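Fructuronate-tagaturonate epimerase UxaE from Cohnella laeviribosi in complex with 1 glycerol (Cohnella laeviribosi, PDB 6IL9) probably catalyses the epimerisation that interconverts D-tagaturonate and D-fructuronate, with a zinc ion bound at its TIM barrel. Local coordinates at residues Ser1-Ala4 and Gln5-Glu9; Ser47-Leu50 and Tyr51-Arg55. All blocks are in the same frame, centred on the assembly; numbering follows the deposited sequence.

Interaction 1 of 2, residues Ser1-Ala4 and Gln5-Glu9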
loop_
_atom_site.group_PDB
_atom_site.type_symbol
_atom_site.label_atom_id
_atom_site.label_comp_id
_atom_site.label_asym_id
_atom_site.label_seq_id
_atom_site.Cartn_x
_atom_site.Cartn_y
_atom_site.Cartn_z
ATOM N N SER A 1 20.904 -24.397 -20.153
ATOM C CA SER A 1 20.777 -25.773 -19.683
ATOM C C SER A 1 22.040 -26.236 -18.961
ATOM O O SER A 1 21.957 -26.976 -17.983
ATOM C CB SER A 1 20.466 -26.716 -20.841
ATOM O OG SER A 1 20.399 -28.060 -20.394
ATOM N N MET A 2 23.215 -25.826 -19.454
ATOM C CA MET A 2 24.424 -26.034 -18.664
ATOM C C MET A 2 24.398 -25.159 -17.418
ATOM O O MET A 2 24.928 -25.549 -16.373
ATOM C CB MET A 2 25.676 -25.756 -19.500
ATOM C CG MET A 2 26.024 -26.864 -20.504
ATOM S SD MET A 2 26.455 -28.446 -19.748
ATOM C CE MET A 2 24.967 -29.403 -20.025
ATOM N N LYS A 3 23.768 -23.985 -17.512
ATOM C CA LYS A 3 23.532 -23.164 -16.330
ATOM C C LYS A 3 22.638 -23.894 -15.342
ATOM O O LYS A 3 22.928 -23.945 -14.140
ATOM C CB LYS A 3 22.906 -21.836 -16.748
ATOM C CG LYS A 3 22.840 -20.781 -15.657
ATOM C CD LYS A 3 22.255 -19.504 -16.237
ATOM C CE LYS A 3 22.834 -18.264 -15.590
ATOM N NZ LYS A 3 21.893 -17.697 -14.587
ATOM N N ALA A 4 21.551 -24.486 -15.839
ATOM C CA ALA A 4 20.638 -25.213 -14.963
ATOM C C ALA A 4 21.297 -26.463 -14.398
ATOM O O ALA A 4 21.133 -26.779 -13.214
ATOM C CB ALA A 4 19.362 -25.570 -15.720
ATOM N N GLN A 5 22.050 -27.185 -15.231
ATOM C CA GLN A 5 22.750 -28.371 -14.756
ATOM C C GLN A 5 23.748 -28.023 -13.655
ATOM O O GLN A 5 23.890 -28.770 -12.680
ATOM C CB GLN A 5 23.447 -29.054 -15.934
ATOM C CG GLN A 5 24.202 -30.324 -15.596
ATOM C CD GLN A 5 24.656 -31.055 -16.852
ATOM O OE1 GLN A 5 23.834 -31.453 -17.681
ATOM N NE2 GLN A 5 25.969 -31.213 -17.009
ATOM N N SER A 6 24.450 -26.895 -13.791
ATOM C CA SER A 6 25.399 -26.486 -12.759
ATOM C C SER A 6 24.686 -26.252 -11.429
ATOM O O SER A 6 25.096 -26.776 -10.385
ATOM C CB SER A 6 26.147 -25.229 -13.209
ATOM O OG SER A 6 26.901 -24.660 -12.148
ATOM N N ILE A 7 23.599 -25.484 -11.457
ATOM C CA ILE A 7 22.860 -25.177 -10.232
ATOM C C ILE A 7 22.339 -26.453 -9.581
ATOM O O ILE A 7 22.477 -26.654 -8.368
ATOM C CB ILE A 7 21.717 -24.195 -10.539
ATOM C CG1 ILE A 7 22.293 -22.847 -10.963
ATOM C CG2 ILE A 7 20.778 -24.064 -9.340
ATOM C CD1 ILE A 7 21.300 -21.973 -11.713
ATOM N N ILE A 8 21.729 -27.330 -10.378
ATOM C CA ILE A 8 21.153 -28.560 -9.837
ATOM C C ILE A 8 22.234 -29.429 -9.206
ATOM O O ILE A 8 22.040 -30.001 -8.127
ATOM C CB ILE A 8 20.384 -29.310 -10.941
ATOM C CG1 ILE A 8 19.120 -28.537 -11.325
ATOM C CG2 ILE A 8 20.027 -30.717 -10.485
ATOM C CD1 ILE A 8 18.544 -28.933 -12.669
ATOM N N GLU A 9 23.398 -29.526 -9.854
ATOM C CA GLU A 9 24.473 -30.345 -9.302
ATOM C C GLU A 9 25.022 -29.737 -8.017
ATOM O O GLU A 9 25.250 -30.454 -7.037
ATOM C CB GLU A 9 25.578 -30.533 -10.348
ATOM C CG GLU A 9 25.242 -31.644 -11.344
ATOM C CD GLU A 9 26.120 -31.638 -12.590
ATOM O OE1 GLU A 9 25.833 -32.426 -13.518
ATOM O OE2 GLU A 9 27.089 -30.849 -12.643
#

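Interaction 2 of 2, residues Ser47-Leu50 and Tyr51-Arg55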
loop_
_atom_site.group_PDB
_atom_site.type_symbol
_atom_site.label_atom_id
_atom_site.label_comp_id
_atom_site.label_asym_id
_atom_site.label_seq_id
_atom_site.Cartn_x
_atom_site.Cartn_y
_atom_site.Cartn_z
ATOM N N SER A 47 7.440 -37.206 -9.399
ATOM C CA SER A 47 6.447 -37.194 -10.464
ATOM C C SER A 47 5.093 -36.736 -9.935
ATOM O O SER A 47 4.704 -37.062 -8.810
ATOM C CB SER A 47 6.326 -38.586 -11.088
ATOM O OG SER A 47 5.391 -38.577 -12.150
ATOM N N GLY A 48 4.379 -35.972 -10.747
ATOM C CA GLY A 48 3.076 -35.477 -10.350
ATOM C C GLY A 48 2.639 -34.330 -11.225
ATOM O O GLY A 48 3.414 -33.778 -12.007
ATOM N N LYS A 49 1.357 -33.972 -11.081
ATOM C CA LYS A 49 0.803 -32.899 -11.898
ATOM C C LYS A 49 1.478 -31.569 -11.603
ATOM O O LYS A 49 1.603 -30.729 -12.499
ATOM C CB LYS A 49 -0.707 -32.775 -11.682
ATOM C CG LYS A 49 -1.533 -33.857 -12.378
ATOM C CD LYS A 49 -3.029 -33.577 -12.275
ATOM C CE LYS A 49 -3.469 -33.415 -10.827
ATOM N NZ LYS A 49 -2.979 -34.524 -9.954
ATOM N N LEU A 50 1.909 -31.353 -10.359
ATOM C CA LEU A 50 2.643 -30.131 -10.049
ATOM C C LEU A 50 3.961 -30.089 -10.814
ATOM O O LEU A 50 4.291 -29.080 -11.445
ATOM C CB LEU A 50 2.874 -30.021 -8.542
ATOM C CG LEU A 50 3.765 -28.864 -8.079
ATOM C CD1 LEU A 50 3.271 -27.536 -8.641
ATOM C CD2 LEU A 50 3.843 -28.818 -6.556
ATOM N N TYR A 51 4.720 -31.194 -10.787
ATOM C CA TYR A 51 5.968 -31.255 -11.547
ATOM C C TYR A 51 5.727 -31.002 -13.032
ATOM O O TYR A 51 6.507 -30.300 -13.687
ATOM C CB TYR A 51 6.647 -32.613 -11.339
ATOM C CG TYR A 51 8.016 -32.747 -11.993
ATOM C CD1 TYR A 51 8.145 -33.046 -13.351
ATOM C CD2 TYR A 51 9.180 -32.581 -11.248
ATOM C CE1 TYR A 51 9.392 -33.168 -13.947
ATOM C CE2 TYR A 51 10.431 -32.706 -11.836
ATOM C CZ TYR A 51 10.529 -32.999 -13.185
ATOM O OH TYR A 51 11.772 -33.119 -13.764
ATOM N N ASP A 52 4.651 -31.572 -13.581
ATOM C CA ASP A 52 4.420 -31.479 -15.020
ATOM C C ASP A 52 4.034 -30.068 -15.432
ATOM O O ASP A 52 4.397 -29.613 -16.524
ATOM C CB ASP A 52 3.332 -32.468 -15.440
ATOM C CG ASP A 52 3.687 -33.901 -15.109
ATOM O OD1 ASP A 52 4.888 -34.238 -15.115
ATOM O OD2 ASP A 52 2.761 -34.696 -14.848
ATOM N N GLU A 53 3.294 -29.360 -14.572
ATOM C CA GLU A 53 2.745 -28.061 -14.945
ATOM C C GLU A 53 3.759 -26.935 -14.784
ATOM O O GLU A 53 3.702 -25.948 -15.525
ATOM C CB GLU A 53 1.487 -27.777 -14.120
ATOM C CG GLU A 53 0.306 -28.667 -14.508
ATOM C CD GLU A 53 -0.773 -28.743 -13.441
ATOM O OE1 GLU A 53 -0.809 -27.866 -12.550
ATOM O OE2 GLU A 53 -1.585 -29.696 -13.495
ATOM N N LEU A 54 4.686 -27.062 -13.844
ATOM C CA LEU A 54 5.752 -26.077 -13.736
ATOM C C LEU A 54 6.614 -26.083 -14.993
ATOM O O LEU A 54 6.887 -27.136 -15.579
ATOM C CB LEU A 54 6.611 -26.354 -12.505
ATOM C CG LEU A 54 5.910 -26.122 -11.169
ATOM C CD1 LEU A 54 6.692 -26.781 -10.038
ATOM C CD2 LEU A 54 5.746 -24.624 -10.931
ATOM N N ARG A 55 7.021 -24.894 -15.416
ATOM C CA ARG A 55 7.899 -24.716 -16.562
ATOM C C ARG A 55 9.316 -24.479 -16.057
ATOM O O ARG A 55 9.554 -23.557 -15.267
ATOM C CB ARG A 55 7.427 -23.551 -17.434
ATOM C CG ARG A 55 8.188 -23.397 -18.742
ATOM C CD ARG A 55 7.284 -22.863 -19.854
ATOM N NE ARG A 55 7.925 -21.794 -20.618
ATOM C CZ ARG A 55 7.580 -21.447 -21.854
ATOM N NH1 ARG A 55 8.219 -20.460 -22.471
ATOM N NH2 ARG A 55 6.600 -22.088 -22.476
HETATM O O HOH W 1 5.847 -36.038 -13.518
#

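Interaction 1 of 2, residues Ser1-Ala4 and Gln5-Glu9
Met2 and Gln5 run side by side on the surface of the helix, pointing the same way. The methyl CE of Met2 lies over the face of the Gln5 amide, displaced toward its outer, O/N end, 3.3 Å from OE1 and 3.6 Å from CD. The sulphur lies farther off, with Met2 SD 3.9 Å from Gln5 NE2. The methionine reaches there by bending: its CG starts beside the backbone N (chi1 -76°), then the chain folds back at chi2 and chi3. Gln5 instead stays extended beyond CG, which lays its amide alongside the methionine. Beneath them runs the alpha-helical i to i+4 ladder of the first turns of helix 2-12, which packs against the five-stranded antiparallel sheet set apart from the zinc-bearing barrel. Its first rung joins Gln5 N to Ser1 O at 2.8 Å, and its fourth joins Ile8 N to Ala4 O at 2.9 Å. On the sheet side the two isoleucines share one rotamer, with CG1 beside the backbone N. This turns CG1 of Ile7 back to 3.4 Å from Lys3 O, and CG1 of Ile8 likewise to 3.3 Å from Ala4 O. Ala4 and Ile7 both rest on Leu64, and Ile8 on Val62. Farther along the helix, Ser6 OG is hydrogen-bonded to Arg10 NE.

Interaction 2 of 2, residues Ser47-Leu50 and Tyr51-Arg55
Glu53 folds back along the helix over the carbonyl oxygen of Lys49, the same oxygen that its own backbone N hydrogen-bonds at 3.0 Å. Its CB stands 3.4 Å from Lys49 O. With chi1 at -70°, CG swings beside the backbone N and closes to 3.2 Å from that oxygen, and the carboxylate carbon CD keeps the same distance from Lys49 O. At the tip the oxygens part: OE2 lies 3.5 Å from Lys49 O without a hydrogen bond, with Lys49 CB next, whereas OE1 forms a salt bridge with Arg77 and a hydrogen bond with His78. Cutting this side chain back to an alanine is likely to leave Arg77 and His78 without their shared acceptor and strip CG and the carboxylate from Lys49 O. The Lys49 ammonium group does not reach this carboxylate and salt-bridges Glu27. Gly48 is the N-cap of helix 49-53, and its backbone angles would press any CB against the preceding carbonyl. A water accepts from Gly48 N at 3.1 Å and donates to Asp52 OD1 at 2.6 Å, tying the first turn to the cap residue. On the buried side, CD1 of Leu50 meets CD1 of Leu54 at 3.8 Å, the two side chains crossing at a slant. This leucine pair is wedged between helix 69-78 and the antiparallel sheet: Leu50 touches Val74 and Val31, Leu54 touches Val31, Leu42 and Ala44, and Tyr51 lies on Ala44 with its hydroxyl hydrogen-bonded to Glu58.

How the interactions relate
Both interactions are local helical contacts on the same antiparallel sheet, far from the chain's centre. Their own centres are about 19 Å apart, and they do not touch. Each buries an aliphatic side on strand 39-45, at alternate residues and so probably on its two faces (Tyr41; Leu42 and Ala44); residues 1-9 also pack on strands 57-59 and 62-66, while residues 47-55 reach strand 29-36 and helix 69-78. The chemistry diverges on their outer sides. Interaction 1 sets a methionine methyl against a glutamine amide on the exposed side of the N-terminal helix, whereas interaction 2, on a short helix linking two strands, brings in a water at its cap and charged partners from surrounding elements.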